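Local coordinates for Lmo2445 protein (PDB 5HZL) that is of unknown function but, as a secreted, calcium-binding internalin-like protein with leucine-rich repeats, may take part in adhesion, at residues G159-E163 and D164-N168; I183-E187 and D188-S192; V220-P223 and F224-Q227. One frame throughout, in Å; residues are numbered along the deposited sequence.

The three contacts follow one another along the chain and meet where the leucine-rich repeats run into the C-terminal domain. Contacts 1 and 2 lie side by side, their centres about 7 Å apart, in the connections that lead to strands 174-176 and 197-199, the last two of the seven-stranded parallel sheet. Contact 3 starts helix 223-227 after strand 219-221 in the C-terminal domain; its centre is about 15 Å from that of contact 1 and 13 Å from that of contact 2. Contacts 1 and 2 each give a carboxylate to one calcium ion, and helix 223-227 packs against both, so the metal sits at the seam between repeats and domain.

Contact 1. Residues G159-E163 and D164-N168; sequences GYIAE and DIWMN. With CA (calcium ion), chain D.
A type I beta turn from A162 to I165 carries the chain through the loop between strand 158-159 and strand 174-176, the latter in the parallel leucine-rich repeat sheet, and brings the side chains of I161 and A162 back against I165. The two isoleucines cross at about a right angle, with CB of I161 4.0 Å from CD1 of I165. In I165, CG1 sits between the backbone N and the carbonyl carbon (chi1 71°), and with the chain extended beyond it CD1 reaches I161 and one face of the W166 indole, close above its centre. CD1 of I161 also reaches this indole, lying 4.2 Å from CZ3 of W166. Beyond the turn, NE1 of W166 is hydrogen-bonded to the carbonyl O of P139, which ties the ring to the loop between strands 126-128 and 149-151. CB of A162 completes the apolar side, 3.9 Å from CG2 of I165. A water molecule bridges the backbone on either side of D164, donating to O of E163 at 2.7 Å and to O of I165 at 2.9 Å. The side chain of E163 leaves the turn altogether: extended beyond CG, it carries its carboxylate toward the C-terminal domain, where OE1 binds a calcium ion at 2.5 Å. E187, from the next connection, is the second protein ligand modelled on this ion. The turn thus separates its chemistry, with the two isoleucines and the indole buried and a carboxylate led away to the metal, whose charge probably stabilises E163 as the anion.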
# COMPACT_ATOMS: atom_id res chain seq x y z
N GLY A 159 -9.25 -5.03 1.50
CA GLY A 159 -10.20 -5.67 0.61
C GLY A 159 -9.65 -6.82 -0.18
O GLY A 159 -8.68 -7.47 0.21
N TYR A 160 -10.31 -7.07 -1.31
CA TYR A 160 -9.97 -8.13 -2.21
C TYR A 160 -9.00 -7.70 -3.30
O TYR A 160 -9.11 -6.60 -3.82
CB TYR A 160 -11.27 -8.63 -2.88
CG TYR A 160 -11.09 -9.76 -3.87
CD1 TYR A 160 -11.13 -11.10 -3.46
CD2 TYR A 160 -10.87 -9.50 -5.21
CE1 TYR A 160 -10.96 -12.13 -4.36
CE2 TYR A 160 -10.70 -10.53 -6.12
CZ TYR A 160 -10.74 -11.84 -5.69
OH TYR A 160 -10.57 -12.85 -6.60
N ILE A 161 -8.05 -8.57 -3.64
CA ILE A 161 -7.12 -8.33 -4.75
C ILE A 161 -7.08 -9.56 -5.64
O ILE A 161 -7.12 -10.69 -5.15
CB ILE A 161 -5.70 -7.89 -4.33
CG1 ILE A 161 -4.96 -8.96 -3.53
CG2 ILE A 161 -5.79 -6.61 -3.52
CD1 ILE A 161 -3.56 -8.51 -3.21
N ALA A 162 -7.02 -9.32 -6.94
CA ALA A 162 -7.03 -10.37 -7.93
C ALA A 162 -5.84 -11.32 -7.86
O ALA A 162 -4.75 -10.94 -7.43
CB ALA A 162 -7.15 -9.76 -9.32
N GLU A 163 -6.07 -12.56 -8.27
CA GLU A 163 -5.03 -13.57 -8.31
C GLU A 163 -3.92 -13.15 -9.26
O GLU A 163 -2.76 -13.40 -8.98
CB GLU A 163 -5.59 -14.96 -8.72
CG GLU A 163 -6.56 -15.61 -7.73
CD GLU A 163 -6.99 -17.05 -8.09
OE1 GLU A 163 -7.66 -17.71 -7.25
OE2 GLU A 163 -6.67 -17.56 -9.19
N ASP A 164 -4.29 -12.49 -10.35
CA ASP A 164 -3.33 -12.06 -11.40
C ASP A 164 -2.64 -10.67 -11.32
O ASP A 164 -1.90 -10.31 -12.25
CB ASP A 164 -3.94 -12.30 -12.82
CG ASP A 164 -5.24 -11.53 -13.09
OD1 ASP A 164 -5.65 -10.68 -12.27
OD2 ASP A 164 -5.86 -11.78 -14.14
N ILE A 165 -2.82 -9.91 -10.24
CA ILE A 165 -2.11 -8.62 -10.21
C ILE A 165 -0.62 -8.82 -9.96
O ILE A 165 -0.18 -9.85 -9.42
CB ILE A 165 -2.65 -7.58 -9.19
CG1 ILE A 165 -2.36 -7.94 -7.74
CG2 ILE A 165 -4.14 -7.32 -9.42
CD1 ILE A 165 -2.73 -6.82 -6.80
N TRP A 166 0.13 -7.81 -10.38
CA TRP A 166 1.58 -7.75 -10.26
C TRP A 166 2.33 -8.83 -11.08
O TRP A 166 3.40 -9.30 -10.69
CB TRP A 166 2.01 -7.68 -8.79
CG TRP A 166 1.33 -6.56 -8.00
CD1 TRP A 166 1.12 -5.27 -8.42
CD2 TRP A 166 0.88 -6.61 -6.64
NE1 TRP A 166 0.51 -4.54 -7.43
CE2 TRP A 166 0.36 -5.33 -6.32
CE3 TRP A 166 0.84 -7.61 -5.66
CZ2 TRP A 166 -0.19 -5.04 -5.07
CZ3 TRP A 166 0.30 -7.31 -4.42
CH2 TRP A 166 -0.21 -6.03 -4.13
N MSE A 167 1.75 -9.17 -12.23
CA MSE A 167 2.33 -10.15 -13.16
C MSE A 167 2.87 -9.47 -14.38
O MSE A 167 3.19 -10.11 -15.38
CB MSE A 167 1.24 -11.13 -13.53
CG MSE A 167 0.87 -12.00 -12.34
SE MSE A 167 2.39 -13.19 -11.93
CE MSE A 167 2.20 -14.49 -13.41
N ASN A 168 2.99 -8.15 -14.29
CA ASN A 168 3.49 -7.30 -15.35
C ASN A 168 4.93 -6.77 -15.08
O ASN A 168 5.39 -5.88 -15.78
CB ASN A 168 2.52 -6.10 -15.50
CG ASN A 168 2.38 -5.26 -14.20
OD1 ASN A 168 2.49 -5.79 -13.08
ND2 ASN A 168 2.14 -3.95 -14.36
CA CA D . -7.15 -20.19 -7.03
O HOH W 1 -0.29 -12.48 -8.20

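Contact 2. Residues I183-E187 and D188-S192; sequences ISIPE and DIFLS. With CA (calcium ion), chain D.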
# COMPACT_ATOMS: atom_id res chain seq x y z
N ILE A 183 -8.22 -9.66 2.27
CA ILE A 183 -9.06 -10.84 2.49
C ILE A 183 -8.84 -11.86 1.39
O ILE A 183 -9.59 -12.83 1.25
CB ILE A 183 -10.56 -10.47 2.53
CG1 ILE A 183 -11.07 -10.01 1.14
CG2 ILE A 183 -10.80 -9.40 3.58
CD1 ILE A 183 -12.56 -9.82 1.06
N SER A 184 -7.80 -11.64 0.62
CA SER A 184 -7.50 -12.45 -0.52
C SER A 184 -5.99 -12.50 -0.71
O SER A 184 -5.28 -11.66 -0.14
CB SER A 184 -8.17 -11.76 -1.70
OG SER A 184 -7.84 -12.33 -2.95
N ILE A 185 -5.52 -13.45 -1.50
CA ILE A 185 -4.11 -13.61 -1.77
C ILE A 185 -3.79 -13.39 -3.25
O ILE A 185 -4.53 -13.88 -4.12
CB ILE A 185 -3.64 -15.04 -1.40
CG1 ILE A 185 -3.93 -15.35 0.08
CG2 ILE A 185 -2.14 -15.25 -1.69
CD1 ILE A 185 -3.49 -16.73 0.53
N PRO A 186 -2.69 -12.66 -3.56
CA PRO A 186 -2.26 -12.52 -4.95
C PRO A 186 -1.53 -13.83 -5.30
O PRO A 186 -0.31 -13.90 -5.25
CB PRO A 186 -1.32 -11.32 -4.91
CG PRO A 186 -0.79 -11.29 -3.52
CD PRO A 186 -1.87 -11.84 -2.64
N GLU A 187 -2.30 -14.86 -5.62
CA GLU A 187 -1.74 -16.18 -5.91
C GLU A 187 -0.70 -16.31 -7.00
O GLU A 187 0.36 -16.87 -6.76
CB GLU A 187 -2.85 -17.20 -6.20
CG GLU A 187 -3.70 -17.53 -4.99
CD GLU A 187 -4.63 -18.69 -5.23
OE1 GLU A 187 -4.97 -19.36 -4.24
OE2 GLU A 187 -5.00 -18.95 -6.41
N ASP A 188 -1.01 -15.81 -8.19
CA ASP A 188 -0.08 -15.93 -9.32
C ASP A 188 1.37 -15.58 -9.00
O ASP A 188 2.26 -16.40 -9.23
CB ASP A 188 -0.54 -15.11 -10.54
CG ASP A 188 -1.82 -15.62 -11.17
OD1 ASP A 188 -2.57 -16.40 -10.55
OD2 ASP A 188 -2.08 -15.23 -12.32
N ILE A 189 1.58 -14.38 -8.47
CA ILE A 189 2.92 -13.90 -8.16
C ILE A 189 3.64 -14.77 -7.12
O ILE A 189 4.84 -15.03 -7.28
CB ILE A 189 2.94 -12.39 -7.79
CG1 ILE A 189 4.35 -11.80 -7.87
CG2 ILE A 189 2.28 -12.14 -6.44
CD1 ILE A 189 4.97 -11.86 -9.25
N PHE A 190 2.95 -15.23 -6.07
CA PHE A 190 3.60 -16.09 -5.09
C PHE A 190 3.92 -17.48 -5.63
O PHE A 190 4.92 -18.08 -5.24
CB PHE A 190 2.83 -16.22 -3.77
CG PHE A 190 2.69 -14.94 -3.00
CD1 PHE A 190 3.80 -14.13 -2.75
CD2 PHE A 190 1.49 -14.60 -2.43
CE1 PHE A 190 3.68 -12.96 -2.02
CE2 PHE A 190 1.37 -13.43 -1.69
CZ PHE A 190 2.47 -12.61 -1.48
N LEU A 191 3.07 -17.99 -6.52
CA LEU A 191 3.26 -19.32 -7.12
C LEU A 191 4.19 -19.35 -8.33
O LEU A 191 4.61 -20.43 -8.74
CB LEU A 191 1.91 -19.93 -7.50
CG LEU A 191 0.91 -20.15 -6.37
CD1 LEU A 191 -0.38 -20.71 -6.96
CD2 LEU A 191 1.46 -21.06 -5.29
N SER A 192 4.49 -18.20 -8.92
CA SER A 192 5.37 -18.14 -10.09
C SER A 192 6.83 -18.44 -9.78
O SER A 192 7.59 -18.75 -10.68
CB SER A 192 5.31 -16.74 -10.71
OG SER A 192 5.81 -15.78 -9.79
CA CA D . -7.15 -20.19 -7.03
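CG2 of I185 lies at the edge of the F190 ring, near its plane and 3.8 Å from CD2 of F190, and the two side chains cross at about a right angle. P186 comes at the CE2 side of the ring from out of its plane: CG of P186 is 3.5 Å from CE2 of F190, with CD close behind. CG of F190, standing anti to its carbonyl carbon (chi1 -64°), turns the ring back toward I185 and P186. Nearby, CB of P186 touches CG2 of I189 at 4.0 Å. F200 touches the proline, F231 touches F190, and F224 of helix 223-227 packs on I185. P186 has two backbone roles here: it is the centre of an inverse gamma turn, marked by a weak bond of 2.9 Å from N of E187 to O of I185, and it occupies the N-cap position of helix 187-191. Within the helix, N of L191 donates to O of E187 at 2.9 Å, with an N-H...O angle of 156°. Further along, OG of S192 donates to O of I189 at 2.8 Å, approaching from above the carbonyl plane. On the metal side, the extended side chain of E187 reaches away from the helix to place OE2 2.6 Å from the calcium ion, which E163 also binds.

Contact 3. Residues V220-P223 and F224-Q227; sequences VFVP and FIYQ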
# COMPACT_ATOMS: atom_id res chain seq x y z
N VAL A 220 -20.28 -15.48 5.39
CA VAL A 220 -19.31 -14.41 5.07
C VAL A 220 -18.40 -14.74 3.88
O VAL A 220 -18.12 -15.92 3.63
CB VAL A 220 -18.45 -14.10 6.31
CG1 VAL A 220 -19.33 -13.58 7.43
CG2 VAL A 220 -17.68 -15.33 6.79
N PHE A 221 -17.92 -13.70 3.18
CA PHE A 221 -17.04 -13.83 1.98
C PHE A 221 -15.59 -13.68 2.41
O PHE A 221 -15.15 -12.56 2.69
CB PHE A 221 -17.42 -12.76 0.94
CG PHE A 221 -16.54 -12.73 -0.28
CD1 PHE A 221 -16.62 -13.74 -1.23
CD2 PHE A 221 -15.66 -11.67 -0.50
CE1 PHE A 221 -15.83 -13.70 -2.37
CE2 PHE A 221 -14.87 -11.64 -1.64
CZ PHE A 221 -14.95 -12.66 -2.57
N VAL A 222 -14.85 -14.80 2.46
CA VAL A 222 -13.45 -14.78 2.90
C VAL A 222 -12.57 -15.67 2.02
O VAL A 222 -12.24 -16.81 2.40
CB VAL A 222 -13.33 -15.26 4.38
CG1 VAL A 222 -11.94 -14.90 4.93
CG2 VAL A 222 -14.40 -14.63 5.27
N PRO A 223 -12.17 -15.16 0.84
CA PRO A 223 -11.33 -15.94 -0.07
C PRO A 223 -10.03 -16.46 0.50
O PRO A 223 -9.58 -17.53 0.09
CB PRO A 223 -11.05 -14.96 -1.20
CG PRO A 223 -12.24 -14.09 -1.22
CD PRO A 223 -12.61 -13.90 0.22
N PHE A 224 -9.44 -15.73 1.44
CA PHE A 224 -8.17 -16.12 2.05
C PHE A 224 -8.21 -17.53 2.65
O PHE A 224 -7.26 -18.29 2.50
CB PHE A 224 -7.78 -15.10 3.14
CG PHE A 224 -6.48 -15.43 3.83
CD1 PHE A 224 -6.47 -16.23 4.97
CD2 PHE A 224 -5.26 -14.95 3.34
CE1 PHE A 224 -5.28 -16.54 5.60
CE2 PHE A 224 -4.07 -15.26 3.97
CZ PHE A 224 -4.08 -16.06 5.10
N ILE A 225 -9.32 -17.86 3.32
CA ILE A 225 -9.48 -19.17 3.95
C ILE A 225 -9.24 -20.33 2.97
O ILE A 225 -8.55 -21.30 3.29
CB ILE A 225 -10.89 -19.32 4.58
CG1 ILE A 225 -11.03 -18.37 5.77
CG2 ILE A 225 -11.14 -20.75 5.07
CD1 ILE A 225 -12.42 -18.32 6.37
N TYR A 226 -9.79 -20.20 1.78
CA TYR A 226 -9.67 -21.23 0.77
C TYR A 226 -8.36 -21.17 -0.01
O TYR A 226 -7.76 -22.20 -0.27
CB TYR A 226 -10.88 -21.16 -0.14
CG TYR A 226 -12.19 -21.29 0.62
CD1 TYR A 226 -12.78 -20.18 1.20
CD2 TYR A 226 -12.83 -22.52 0.74
CE1 TYR A 226 -13.97 -20.29 1.90
CE2 TYR A 226 -14.03 -22.64 1.43
CZ TYR A 226 -14.60 -21.52 2.00
OH TYR A 226 -15.78 -21.61 2.69
N GLN A 227 -7.93 -19.98 -0.37
CA GLN A 227 -6.67 -19.78 -1.12
C GLN A 227 -5.45 -20.26 -0.33
O GLN A 227 -4.48 -20.73 -0.92
CB GLN A 227 -6.53 -18.32 -1.50
CG GLN A 227 -7.59 -17.85 -2.47
CD GLN A 227 -7.55 -16.36 -2.75
OE1 GLN A 227 -7.26 -15.54 -1.88
NE2 GLN A 227 -7.87 -15.99 -3.97
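The carbonyl O of P223 is gripped by two backbone N-H groups of the helical turn that follows: N of Q227 donates at 3.0 Å in an almost straight bond (172°), and N of Y226 adds a weak one at 3.2 Å. The pair belongs to the start of helix 223-227, a short helix that follows strand 219-221 in the C-terminal domain, a member of the E-set clan. One residue earlier, O of V222 accepts from N of I225, also at 3.2 Å; this bond is more bent (137°), its donor standing well above the carbonyl plane. O of V222 also lies at the edge of the Y226 ring, 3.6 Å from CD1 of Y226. Buried aliphatic groups close the corner beside these bonds. V222 and I225 cross obliquely, CG1 of V222 lying 3.7 Å from CG1 of I225, and CD1 of I225 comes equally near. CG1 of V222 gets there by standing anti to the backbone N (chi1 -166°), beside the carbonyl carbon. V222 packs against strand 290-298, I225 against strand 273-281 and F224 against both, so the helix is seated on the main sheet of the domain. On the proline side, CD of P223 sits over the centre of one face of the F221 ring. The extended side chain of Q227 runs past the P223 carbonyl toward the repeats, and there its OE1 accepts a hydrogen bond from the backbone N of I185.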